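Local coordinates for serine acetyltransferase (Bacteroides vulgatus ATCC 8482, PDB 3F1X), which probably acetylates L-serine with acetyl-CoA, giving the O-acetylserine from which cysteine is made, at residues Q86-L91 against P107-A112; S161-A166 against P195-G200; Y261-I266 against G279-V284. All coordinates share one frame; numbering follows the deposited sequence.

Interaction 1: Q86-L91 against P107-A112; sequences QILAGL and PCRETA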
ATOM      1  N   GLN A  86      -6.569   8.760  19.728  1.00 16.05           N
ATOM      2  CA  GLN A  86      -6.798   7.481  20.381  1.00 17.17           C
ATOM      3  C   GLN A  86      -7.200   7.651  21.833  1.00 15.93           C
ATOM      4  O   GLN A  86      -8.016   6.890  22.357  1.00 14.56           O
ATOM      5  CB  GLN A  86      -5.561   6.594  20.266  1.00 16.80           C
ATOM      6  CG  GLN A  86      -5.300   6.131  18.844  1.00 19.63           C
ATOM      7  CD  GLN A  86      -6.547   5.548  18.205  1.00 20.62           C
ATOM      8  OE1 GLN A  86      -7.068   6.083  17.221  1.00 21.73           O
ATOM      9  NE2 GLN A  86      -7.033   4.448  18.761  1.00 18.38           N
ATOM     10  N   ILE A  87      -6.624   8.648  22.489  1.00 17.34           N
ATOM     11  CA  ILE A  87      -6.978   8.905  23.868  1.00 17.44           C
ATOM     12  C   ILE A  87      -8.445   9.358  23.867  1.00 17.51           C
ATOM     13  O   ILE A  87      -9.218   8.979  24.745  1.00 16.34           O
ATOM     14  CB  ILE A  87      -6.063   9.987  24.486  1.00 16.97           C
ATOM     15  CG1 ILE A  87      -4.662   9.405  24.704  1.00 18.60           C
ATOM     16  CG2 ILE A  87      -6.662  10.489  25.790  1.00 17.41           C
ATOM     17  CD1 ILE A  87      -3.640  10.381  25.248  1.00 16.74           C
ATOM     18  N   LEU A  88      -8.825  10.151  22.869  1.00 16.87           N
ATOM     19  CA  LEU A  88     -10.208  10.614  22.769  1.00 18.96           C
ATOM     20  C   LEU A  88     -11.134   9.403  22.594  1.00 19.30           C
ATOM     21  O   LEU A  88     -12.216   9.344  23.181  1.00 19.07           O
ATOM     22  CB  LEU A  88     -10.372  11.569  21.585  1.00 20.18           C
ATOM     23  CG  LEU A  88     -11.762  12.185  21.379  1.00 21.92           C
ATOM     24  CD1 LEU A  88     -12.144  13.026  22.581  1.00 25.09           C
ATOM     25  CD2 LEU A  88     -11.753  13.046  20.125  1.00 23.63           C
ATOM     26  N   ALA A  89     -10.702   8.432  21.794  1.00 17.32           N
ATOM     27  CA  ALA A  89     -11.505   7.232  21.581  1.00 20.25           C
ATOM     28  C   ALA A  89     -11.660   6.452  22.890  1.00 20.07           C
ATOM     29  O   ALA A  89     -12.732   5.924  23.195  1.00 21.30           O
ATOM     30  CB  ALA A  89     -10.863   6.348  20.509  1.00 18.63           C
ATOM     31  N   GLY A  90     -10.581   6.388  23.665  1.00 21.16           N
ATOM     32  CA  GLY A  90     -10.617   5.683  24.935  1.00 21.65           C
ATOM     33  C   GLY A  90     -11.592   6.319  25.906  1.00 23.02           C
ATOM     34  O   GLY A  90     -12.417   5.633  26.507  1.00 23.73           O
ATOM     35  N   LEU A  91     -11.502   7.637  26.059  1.00 21.75           N
ATOM     36  CA  LEU A  91     -12.392   8.352  26.955  1.00 24.13           C
ATOM     37  C   LEU A  91     -13.846   8.131  26.537  1.00 25.65           C
ATOM     38  O   LEU A  91     -14.713   7.940  27.387  1.00 26.35           O
ATOM     39  CB  LEU A  91     -12.071   9.847  26.940  1.00 24.04           C
ATOM     40  CG  LEU A  91     -10.735  10.265  27.563  1.00 23.98           C
ATOM     41  CD1 LEU A  91     -10.401  11.689  27.154  1.00 26.87           C
ATOM     42  CD2 LEU A  91     -10.819  10.138  29.074  1.00 23.17           C
ATOM     43  N   PRO A 107     -16.170  13.760  26.335  1.00 62.50           N
ATOM     44  CA  PRO A 107     -14.789  13.839  25.871  1.00 59.58           C
ATOM     45  C   PRO A 107     -14.508  14.783  24.711  1.00 56.92           C
ATOM     46  O   PRO A 107     -14.824  14.488  23.558  1.00 58.21           O
ATOM     47  CB  PRO A 107     -14.472  12.390  25.555  1.00 59.98           C
ATOM     48  CG  PRO A 107     -15.086  11.705  26.725  1.00 60.85           C
ATOM     49  CD  PRO A 107     -16.427  12.424  26.909  1.00 61.25           C
ATOM     50  N   CYS A 108     -13.924  15.931  25.033  1.00 52.90           N
ATOM     51  CA  CYS A 108     -13.566  16.903  24.016  1.00 48.98           C
ATOM     52  C   CYS A 108     -12.086  16.682  23.725  1.00 45.74           C
ATOM     53  O   CYS A 108     -11.318  16.318  24.617  1.00 43.88           O
ATOM     54  CB  CYS A 108     -13.814  18.326  24.525  1.00 49.66           C
ATOM     55  SG  CYS A 108     -13.045  18.692  26.111  1.00 51.58           S
ATOM     56  N   ARG A 109     -11.698  16.877  22.472  1.00 42.65           N
ATOM     57  CA  ARG A 109     -10.314  16.693  22.061  1.00 39.80           C
ATOM     58  C   ARG A 109      -9.375  17.491  22.960  1.00 37.25           C
ATOM     59  O   ARG A 109      -8.225  17.113  23.171  1.00 33.78           O
ATOM     60  CB  ARG A 109     -10.150  17.139  20.611  1.00 40.56           C
ATOM     61  CG  ARG A 109      -8.750  16.982  20.049  1.00 42.44           C
ATOM     62  CD  ARG A 109      -8.761  17.337  18.580  1.00 42.94           C
ATOM     63  NE  ARG A 109      -9.804  16.588  17.884  1.00 43.77           N
ATOM     64  CZ  ARG A 109      -9.741  15.289  17.617  1.00 45.01           C
ATOM     65  NH1 ARG A 109      -8.675  14.585  17.980  1.00 45.32           N
ATOM     66  NH2 ARG A 109     -10.750  14.694  16.998  1.00 43.71           N
ATOM     67  N   GLU A 110      -9.883  18.604  23.475  1.00 35.66           N
ATOM     68  CA  GLU A 110      -9.124  19.481  24.355  1.00 35.17           C
ATOM     69  C   GLU A 110      -8.540  18.687  25.524  1.00 32.38           C
ATOM     70  O   GLU A 110      -7.372  18.842  25.877  1.00 30.61           O
ATOM     71  CB  GLU A 110     -10.051  20.582  24.874  1.00 40.59           C
ATOM     72  CG  GLU A 110      -9.465  21.474  25.948  1.00 47.06           C
ATOM     73  CD  GLU A 110     -10.509  22.411  26.537  1.00 50.74           C
ATOM     74  OE1 GLU A 110     -10.202  23.099  27.533  1.00 51.82           O
ATOM     75  OE2 GLU A 110     -11.640  22.460  26.001  1.00 53.05           O
ATOM     76  N   THR A 111      -9.366  17.834  26.116  1.00 29.67           N
ATOM     77  CA  THR A 111      -8.939  17.012  27.237  1.00 29.22           C
ATOM     78  C   THR A 111      -7.924  15.968  26.768  1.00 27.27           C
ATOM     79  O   THR A 111      -6.908  15.739  27.421  1.00 25.82           O
ATOM     80  CB  THR A 111     -10.131  16.269  27.865  1.00 30.41           C
ATOM     81  OG1 THR A 111     -11.176  17.203  28.159  1.00 35.51           O
ATOM     82  CG2 THR A 111      -9.713  15.565  29.144  1.00 30.99           C
ATOM     83  N   ALA A 112      -8.211  15.343  25.632  1.00 23.86           N
ATOM     84  CA  ALA A 112      -7.344  14.314  25.076  1.00 22.12           C
ATOM     85  C   ALA A 112      -5.999  14.859  24.617  1.00 20.57           C
ATOM     86  O   ALA A 112      -4.979  14.195  24.770  1.00 17.88           O
ATOM     87  CB  ALA A 112      -8.045  13.616  23.909  1.00 20.16           C
TER
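Leu88 and Ala112 mark the closest pair of CA atoms, 5.2 Å apart, where the last turns of helix 68-93 meet the first turn of helix 109-120, whose N-cap position is taken by Cys108; before it the chain passes Leu91 as a loop through Pro107. The small Ala112 permits this proximity: its CB sits 3.7 Å from Leu88 N, against the helix backbone itself, and is also touched by Leu88 CB and by CG2 of Ile87. Leu88 does most of the bridging. With CG anti to its backbone N (chi1 -178°), the side chain reaches across the gap and divides its two methyls between different partners. CD1 packs tightly against the loop, 3.2 Å from Pro107 O and 3.8 Å from Pro107 CB. CD2 goes the other way and lies 3.5 Å above the plane of the Arg109 guanidinium, displaced toward its rim, 3.7 Å from NH2. The two side chains cross at about a right angle, and the flat cation is further held by a salt bridge from NH1 to Glu85, almost one helical turn before Leu88. Farther along helix 68-93, Leu91 sets its CB 3.5 Å from CG of the Pro107 ring, while its CD1 looks toward Ala112 and Thr111 at longer range. The same packing continues beyond these residues: Ile87 also packs on Leu115 and Ala116 of helix 109-120 and on Val174, Leu91 touches Pro175, and Ala112 leans back on Thr84, so that the two helices are joined in the N-terminal helical domain beside the loop that follows helix 155-171.

Interaction 2: S161-A166 against P195-G200; sequences SNYRIA and PGAQIG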
ATOM      1  N   SER A 161       8.740  -2.256  26.749  1.00 17.77           N
ATOM      2  CA  SER A 161       8.543  -0.887  26.287  1.00 17.55           C
ATOM      3  C   SER A 161       7.051  -0.599  26.196  1.00 17.00           C
ATOM      4  O   SER A 161       6.582   0.418  26.706  1.00 15.11           O
ATOM      5  CB  SER A 161       9.184  -0.683  24.915  1.00 16.92           C
ATOM      6  OG  SER A 161      10.587  -0.804  24.992  1.00 26.00           O
ATOM      7  N   ASN A 162       6.306  -1.500  25.550  1.00 15.86           N
ATOM      8  CA  ASN A 162       4.859  -1.329  25.403  1.00 15.45           C
ATOM      9  C   ASN A 162       4.216  -1.219  26.788  1.00 15.88           C
ATOM     10  O   ASN A 162       3.335  -0.385  27.016  1.00 13.68           O
ATOM     11  CB  ASN A 162       4.232  -2.514  24.643  1.00 15.02           C
ATOM     12  CG  ASN A 162       4.298  -2.354  23.125  1.00 16.40           C
ATOM     13  OD1 ASN A 162       5.342  -2.021  22.564  1.00 20.34           O
ATOM     14  ND2 ASN A 162       3.178  -2.616  22.452  1.00 18.87           N
ATOM     15  N   TYR A 163       4.652  -2.078  27.706  1.00 13.87           N
ATOM     16  CA  TYR A 163       4.137  -2.063  29.073  1.00 15.37           C
ATOM     17  C   TYR A 163       4.349  -0.703  29.751  1.00 16.55           C
ATOM     18  O   TYR A 163       3.398  -0.097  30.247  1.00 18.09           O
ATOM     19  CB  TYR A 163       4.812  -3.141  29.935  1.00 14.82           C
ATOM     20  CG  TYR A 163       4.737  -2.809  31.404  1.00 15.74           C
ATOM     21  CD1 TYR A 163       3.529  -2.864  32.089  1.00 19.00           C
ATOM     22  CD2 TYR A 163       5.850  -2.313  32.080  1.00 17.86           C
ATOM     23  CE1 TYR A 163       3.430  -2.423  33.420  1.00 15.45           C
ATOM     24  CE2 TYR A 163       5.757  -1.868  33.400  1.00 16.52           C
ATOM     25  CZ  TYR A 163       4.549  -1.924  34.058  1.00 16.28           C
ATOM     26  OH  TYR A 163       4.470  -1.458  35.349  1.00 17.78           O
ATOM     27  N   ARG A 164       5.593  -0.230  29.792  1.00 16.30           N
ATOM     28  CA  ARG A 164       5.862   1.055  30.442  1.00 15.68           C
ATOM     29  C   ARG A 164       5.105   2.195  29.777  1.00 14.76           C
ATOM     30  O   ARG A 164       4.700   3.146  30.440  1.00 15.63           O
ATOM     31  CB  ARG A 164       7.367   1.340  30.483  1.00 14.25           C
ATOM     32  CG  ARG A 164       8.134   0.338  31.354  1.00 15.30           C
ATOM     33  CD  ARG A 164       9.469   0.905  31.820  1.00 14.71           C
ATOM     34  NE  ARG A 164      10.332  -0.103  32.442  1.00 17.78           N
ATOM     35  CZ  ARG A 164      10.127  -0.642  33.640  1.00 18.08           C
ATOM     36  NH1 ARG A 164       9.079  -0.278  34.370  1.00 17.65           N
ATOM     37  NH2 ARG A 164      10.974  -1.546  34.109  1.00 17.76           N
ATOM     38  N   ILE A 165       4.892   2.095  28.472  1.00 14.51           N
ATOM     39  CA  ILE A 165       4.140   3.121  27.767  1.00 13.86           C
ATOM     40  C   ILE A 165       2.677   3.068  28.218  1.00 14.26           C
ATOM     41  O   ILE A 165       2.062   4.101  28.528  1.00 13.08           O
ATOM     42  CB  ILE A 165       4.214   2.907  26.238  1.00 13.86           C
ATOM     43  CG1 ILE A 165       5.593   3.317  25.725  1.00 13.43           C
ATOM     44  CG2 ILE A 165       3.117   3.702  25.538  1.00 13.73           C
ATOM     45  CD1 ILE A 165       5.856   2.950  24.290  1.00 10.35           C
ATOM     46  N   ALA A 166       2.140   1.851  28.278  1.00 10.85           N
ATOM     47  CA  ALA A 166       0.760   1.630  28.671  1.00 14.16           C
ATOM     48  C   ALA A 166       0.514   1.997  30.129  1.00 14.85           C
ATOM     49  O   ALA A 166      -0.517   2.571  30.457  1.00 14.64           O
ATOM     50  CB  ALA A 166       0.365   0.167  28.414  1.00 13.90           C
ATOM     51  N   PRO A 195      -1.306  -3.690  32.134  1.00 16.72           N
ATOM     52  CA  PRO A 195      -0.846  -2.319  32.340  1.00 17.56           C
ATOM     53  C   PRO A 195      -0.810  -1.858  33.797  1.00 18.58           C
ATOM     54  O   PRO A 195      -0.044  -0.965  34.142  1.00 18.24           O
ATOM     55  CB  PRO A 195      -1.801  -1.499  31.464  1.00 16.71           C
ATOM     56  CG  PRO A 195      -3.020  -2.335  31.380  1.00 15.44           C
ATOM     57  CD  PRO A 195      -2.463  -3.724  31.226  1.00 16.13           C
ATOM     58  N   GLY A 196      -1.617  -2.487  34.646  1.00 17.88           N
ATOM     59  CA  GLY A 196      -1.657  -2.113  36.050  1.00 19.67           C
ATOM     60  C   GLY A 196      -0.525  -2.675  36.894  1.00 21.21           C
ATOM     61  O   GLY A 196      -0.314  -2.244  38.024  1.00 21.42           O
ATOM     62  N   ALA A 197       0.203  -3.649  36.367  1.00 19.13           N
ATOM     63  CA  ALA A 197       1.308  -4.212  37.128  1.00 19.42           C
ATOM     64  C   ALA A 197       2.292  -3.091  37.452  1.00 19.46           C
ATOM     65  O   ALA A 197       2.348  -2.089  36.741  1.00 19.28           O
ATOM     66  CB  ALA A 197       2.008  -5.301  36.321  1.00 18.05           C
ATOM     67  N   GLN A 198       3.048  -3.266  38.532  1.00 17.51           N
ATOM     68  CA  GLN A 198       4.053  -2.293  38.957  1.00 19.40           C
ATOM     69  C   GLN A 198       5.399  -2.994  38.793  1.00 17.64           C
ATOM     70  O   GLN A 198       5.627  -4.057  39.366  1.00 16.76           O
ATOM     71  CB  GLN A 198       3.816  -1.898  40.419  1.00 22.94           C
ATOM     72  CG  GLN A 198       4.818  -0.901  40.994  1.00 31.25           C
ATOM     73  CD  GLN A 198       4.753   0.465  40.327  1.00 37.47           C
ATOM     74  OE1 GLN A 198       5.153   0.631  39.171  1.00 38.75           O
ATOM     75  NE2 GLN A 198       4.243   1.455  41.060  1.00 38.94           N
ATOM     76  N   ILE A 199       6.292  -2.407  38.005  1.00 14.99           N
ATOM     77  CA  ILE A 199       7.567  -3.048  37.753  1.00 16.08           C
ATOM     78  C   ILE A 199       8.774  -2.140  37.909  1.00 16.71           C
ATOM     79  O   ILE A 199       8.850  -1.067  37.300  1.00 16.25           O
ATOM     80  CB  ILE A 199       7.583  -3.664  36.341  1.00 15.54           C
ATOM     81  CG1 ILE A 199       6.414  -4.646  36.193  1.00 13.86           C
ATOM     82  CG2 ILE A 199       8.905  -4.368  36.094  1.00 16.05           C
ATOM     83  CD1 ILE A 199       6.344  -5.308  34.825  1.00 18.10           C
ATOM     84  N   GLY A 200       9.730  -2.605  38.709  1.00 16.76           N
ATOM     85  CA  GLY A 200      10.933  -1.837  38.972  1.00 17.33           C
ATOM     86  C   GLY A 200      11.946  -1.731  37.847  1.00 18.70           C
ATOM     87  O   GLY A 200      11.749  -2.255  36.746  1.00 20.11           O
TER
HETATM   88  O   HOH W   1       5.877   0.311  36.862  1.00 26.66           O
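Tyr163 reaches from helix 155-171 to the chain around Ile199, and its side chain can be followed outward step by step. From CB, the first torsion sets CG anti to the backbone N (chi1 157°), and the ring beyond it lies against the loop and strand. One face of that ring receives CD1 of Ile199 in a CH-pi contact, 4.0 Å from the centroid; the methyl is displaced toward the rim and lies 3.8 Å from CE2. On the other flank CE1 comes 3.5 Å from Ala197 O, which lies at the ring edge. At the tip, OH donates to Ala197 O over 2.6 Å, standing above the carbonyl plane, and accepts a hydrogen bond from a water that in turn takes one from Ile199 N. Arg164 binds two carbonyls farther along with its guanidinium edge: NH1 reaches Ile199 O at 3.0 Å, nearly straight (165°), and NH2 reaches Gly200 O at 2.8 Å, more bent. Its NE forms a salt bridge with Asp133, tying in helix 123-139. Ala166 rests on Pro195, and both touch Thr182 of helix 177-189. Strand 198-199 pairs through its backbone with strand 218-219, placing helix 155-171 against the start of the parallel-strand domain.

Interaction 3: Y261-I266 against G279-V284; sequences YSNATI and GGNIWV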
ATOM      1  N   TYR A 261      12.569 -19.179  36.991  1.00 16.98           N
ATOM      2  CA  TYR A 261      12.837 -19.931  35.782  1.00 17.43           C
ATOM      3  C   TYR A 261      11.610 -20.429  35.045  1.00 17.63           C
ATOM      4  O   TYR A 261      10.481 -20.322  35.516  1.00 14.79           O
ATOM      5  CB  TYR A 261      13.780 -21.093  36.076  1.00 17.96           C
ATOM      6  CG  TYR A 261      15.183 -20.625  36.329  1.00 20.42           C
ATOM      7  CD1 TYR A 261      15.661 -20.464  37.620  1.00 20.05           C
ATOM      8  CD2 TYR A 261      16.024 -20.305  35.269  1.00 20.12           C
ATOM      9  CE1 TYR A 261      16.959 -19.994  37.860  1.00 23.32           C
ATOM     10  CE2 TYR A 261      17.321 -19.833  35.494  1.00 23.83           C
ATOM     11  CZ  TYR A 261      17.781 -19.683  36.796  1.00 21.68           C
ATOM     12  OH  TYR A 261      19.063 -19.246  37.038  1.00 24.56           O
ATOM     13  N   SER A 262      11.880 -20.992  33.878  1.00 17.42           N
ATOM     14  CA  SER A 262      10.887 -21.495  32.947  1.00 19.28           C
ATOM     15  C   SER A 262       9.615 -22.167  33.459  1.00 18.54           C
ATOM     16  O   SER A 262       9.660 -23.129  34.230  1.00 15.91           O
ATOM     17  CB  SER A 262      11.579 -22.427  31.953  1.00 20.20           C
ATOM     18  OG  SER A 262      10.688 -22.764  30.911  1.00 30.11           O
ATOM     19  N   ASN A 263       8.485 -21.636  32.991  1.00 16.99           N
ATOM     20  CA  ASN A 263       7.148 -22.134  33.291  1.00 16.50           C
ATOM     21  C   ASN A 263       6.633 -22.170  34.729  1.00 16.61           C
ATOM     22  O   ASN A 263       5.564 -22.721  34.973  1.00 17.14           O
ATOM     23  CB  ASN A 263       6.966 -23.527  32.659  1.00 17.17           C
ATOM     24  CG  ASN A 263       6.845 -23.464  31.143  1.00 16.82           C
ATOM     25  OD1 ASN A 263       6.228 -22.552  30.620  1.00 14.61           O
ATOM     26  ND2 ASN A 263       7.420 -24.437  30.440  1.00 19.49           N
ATOM     27  N   ALA A 264       7.357 -21.580  35.674  1.00 15.96           N
ATOM     28  CA  ALA A 264       6.901 -21.581  37.061  1.00 15.95           C
ATOM     29  C   ALA A 264       5.661 -20.714  37.237  1.00 16.20           C
ATOM     30  O   ALA A 264       5.531 -19.666  36.609  1.00 16.60           O
ATOM     31  CB  ALA A 264       8.007 -21.097  37.989  1.00 14.59           C
ATOM     32  N   THR A 265       4.755 -21.157  38.100  1.00 15.86           N
ATOM     33  CA  THR A 265       3.525 -20.421  38.362  1.00 18.72           C
ATOM     34  C   THR A 265       3.518 -19.908  39.803  1.00 19.27           C
ATOM     35  O   THR A 265       3.644 -20.685  40.740  1.00 18.40           O
ATOM     36  CB  THR A 265       2.270 -21.313  38.169  1.00 20.33           C
ATOM     37  OG1 THR A 265       2.298 -21.932  36.877  1.00 20.72           O
ATOM     38  CG2 THR A 265       0.998 -20.474  38.302  1.00 21.65           C
ATOM     39  N   ILE A 266       3.385 -18.599  39.974  1.00 20.11           N
ATOM     40  CA  ILE A 266       3.334 -18.004  41.312  1.00 21.38           C
ATOM     41  C   ILE A 266       1.964 -17.353  41.452  1.00 22.17           C
ATOM     42  O   ILE A 266       1.625 -16.460  40.682  1.00 20.94           O
ATOM     43  CB  ILE A 266       4.422 -16.926  41.489  1.00 19.14           C
ATOM     44  CG1 ILE A 266       5.802 -17.523  41.199  1.00 21.30           C
ATOM     45  CG2 ILE A 266       4.386 -16.384  42.907  1.00 21.36           C
ATOM     46  CD1 ILE A 266       6.918 -16.495  41.124  1.00 21.69           C
ATOM     47  N   GLY A 279      12.772 -22.216  40.994  1.00 20.16           N
ATOM     48  CA  GLY A 279      13.028 -23.158  39.920  1.00 20.35           C
ATOM     49  C   GLY A 279      11.856 -23.247  38.958  1.00 19.64           C
ATOM     50  O   GLY A 279      10.763 -22.775  39.258  1.00 18.62           O
ATOM     51  N   GLY A 280      12.070 -23.871  37.805  1.00 19.79           N
ATOM     52  CA  GLY A 280      10.993 -23.977  36.839  1.00 18.44           C
ATOM     53  C   GLY A 280      10.017 -25.113  37.057  1.00 17.61           C
ATOM     54  O   GLY A 280      10.251 -26.011  37.870  1.00 17.56           O
ATOM     55  N   ASN A 281       8.904 -25.050  36.339  1.00 16.35           N
ATOM     56  CA  ASN A 281       7.875 -26.088  36.376  1.00 18.19           C
ATOM     57  C   ASN A 281       7.218 -26.349  37.722  1.00 18.83           C
ATOM     58  O   ASN A 281       6.745 -27.455  37.971  1.00 19.99           O
ATOM     59  CB  ASN A 281       8.457 -27.394  35.846  1.00 16.78           C
ATOM     60  CG  ASN A 281       8.994 -27.250  34.438  1.00 20.72           C
ATOM     61  OD1 ASN A 281       8.230 -27.140  33.477  1.00 22.44           O
ATOM     62  ND2 ASN A 281      10.311 -27.225  34.311  1.00 17.08           N
ATOM     63  N   ILE A 282       7.181 -25.349  38.593  1.00 19.06           N
ATOM     64  CA  ILE A 282       6.551 -25.544  39.889  1.00 19.49           C
ATOM     65  C   ILE A 282       5.408 -24.578  40.181  1.00 17.87           C
ATOM     66  O   ILE A 282       5.421 -23.415  39.773  1.00 16.07           O
ATOM     67  CB  ILE A 282       7.580 -25.465  41.041  1.00 20.19           C
ATOM     68  CG1 ILE A 282       8.331 -24.145  40.999  1.00 18.45           C
ATOM     69  CG2 ILE A 282       8.551 -26.629  40.954  1.00 19.06           C
ATOM     70  CD1 ILE A 282       9.228 -23.941  42.206  1.00 22.46           C
ATOM     71  N   TRP A 283       4.422 -25.107  40.887  1.00 17.53           N
ATOM     72  CA  TRP A 283       3.219 -24.394  41.294  1.00 20.35           C
ATOM     73  C   TRP A 283       3.532 -23.834  42.676  1.00 21.34           C
ATOM     74  O   TRP A 283       3.550 -24.572  43.659  1.00 21.45           O
ATOM     75  CB  TRP A 283       2.074 -25.416  41.326  1.00 19.16           C
ATOM     76  CG  TRP A 283       0.728 -24.947  41.800  1.00 19.44           C
ATOM     77  CD1 TRP A 283       0.149 -25.230  43.003  1.00 18.40           C
ATOM     78  CD2 TRP A 283      -0.253 -24.226  41.041  1.00 17.47           C
ATOM     79  NE1 TRP A 283      -1.134 -24.740  43.038  1.00 20.45           N
ATOM     80  CE2 TRP A 283      -1.403 -24.115  41.851  1.00 18.79           C
ATOM     81  CE3 TRP A 283      -0.268 -23.658  39.762  1.00 19.16           C
ATOM     82  CZ2 TRP A 283      -2.564 -23.472  41.413  1.00 19.98           C
ATOM     83  CZ3 TRP A 283      -1.428 -23.013  39.325  1.00 17.24           C
ATOM     84  CH2 TRP A 283      -2.558 -22.925  40.154  1.00 18.98           C
ATOM     85  N   VAL A 284       3.807 -22.532  42.737  1.00 22.24           N
ATOM     86  CA  VAL A 284       4.162 -21.867  43.991  1.00 21.91           C
ATOM     87  C   VAL A 284       2.991 -21.108  44.602  1.00 23.03           C
ATOM     88  O   VAL A 284       2.499 -20.139  44.024  1.00 21.59           O
ATOM     89  CB  VAL A 284       5.324 -20.882  43.772  1.00 19.40           C
ATOM     90  CG1 VAL A 284       5.793 -20.314  45.104  1.00 18.08           C
ATOM     91  CG2 VAL A 284       6.456 -21.585  43.059  1.00 19.30           C
TER
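Thr265 and Trp283 stand side by side on neighbouring parallel strands, and their rotamers decide how they meet. In Thr265, chi1 of -53° turns OG1 beside the backbone N and leaves CG2 anti to it, 3.7 Å from CZ3 of Trp283, whose CG is likewise anti to its N (chi1 176°); the two side chains cross at a slant, with CE3 and CZ3 of the six-membered ring nearest the methyl. Thr265 OG1 instead meets the side-chain amide of Asn281 of a second subunit. On the other face of the sheet, CG1 of Ile266 packs 4.3 Å from CB of Val284. The backbones are joined by Thr265 N to Ile282 O (2.9 Å) and Val284 N to Thr265 O (2.7 Å). At the preceding corner, Tyr261 to Ala264 form a type II turn with Asn263 at positive phi (61°). Ser262 O accepts from Asn281 N at 3.0 Å and passes 3.1 Å from CA of Gly280, which has no side chain there. Tyr261 lays CB 3.7 Å from Gly280 N, while its ring leads away to stack on Tyr226. Asn263 also bonds to Asn263 of two other subunits. Residues 18 positions apart thus fall in register on successive coils, the signature of a left-handed parallel beta-helix built from hexapeptide repeats.

In the fold
The three contacts follow one another along the chain without overlap and lead from the helical N-terminal domain into the beta-helix. Interaction 1 joins two helices; interaction 2, its centre 21 Å away, sets another helix against the first strand of one of the parallel sheets; interaction 3, a further 22 Å on, joins the last two strands of a different sheet. The outer two lie on opposite sides of the chain's centre, 41 Å apart between centres, and none of the three touches another. Of these contacts, interaction 3 alone meets other subunits, consistent with the beta-helix mediating assembly, as in other hexapeptide-repeat acyltransferases, while the first two lie wholly within one chain.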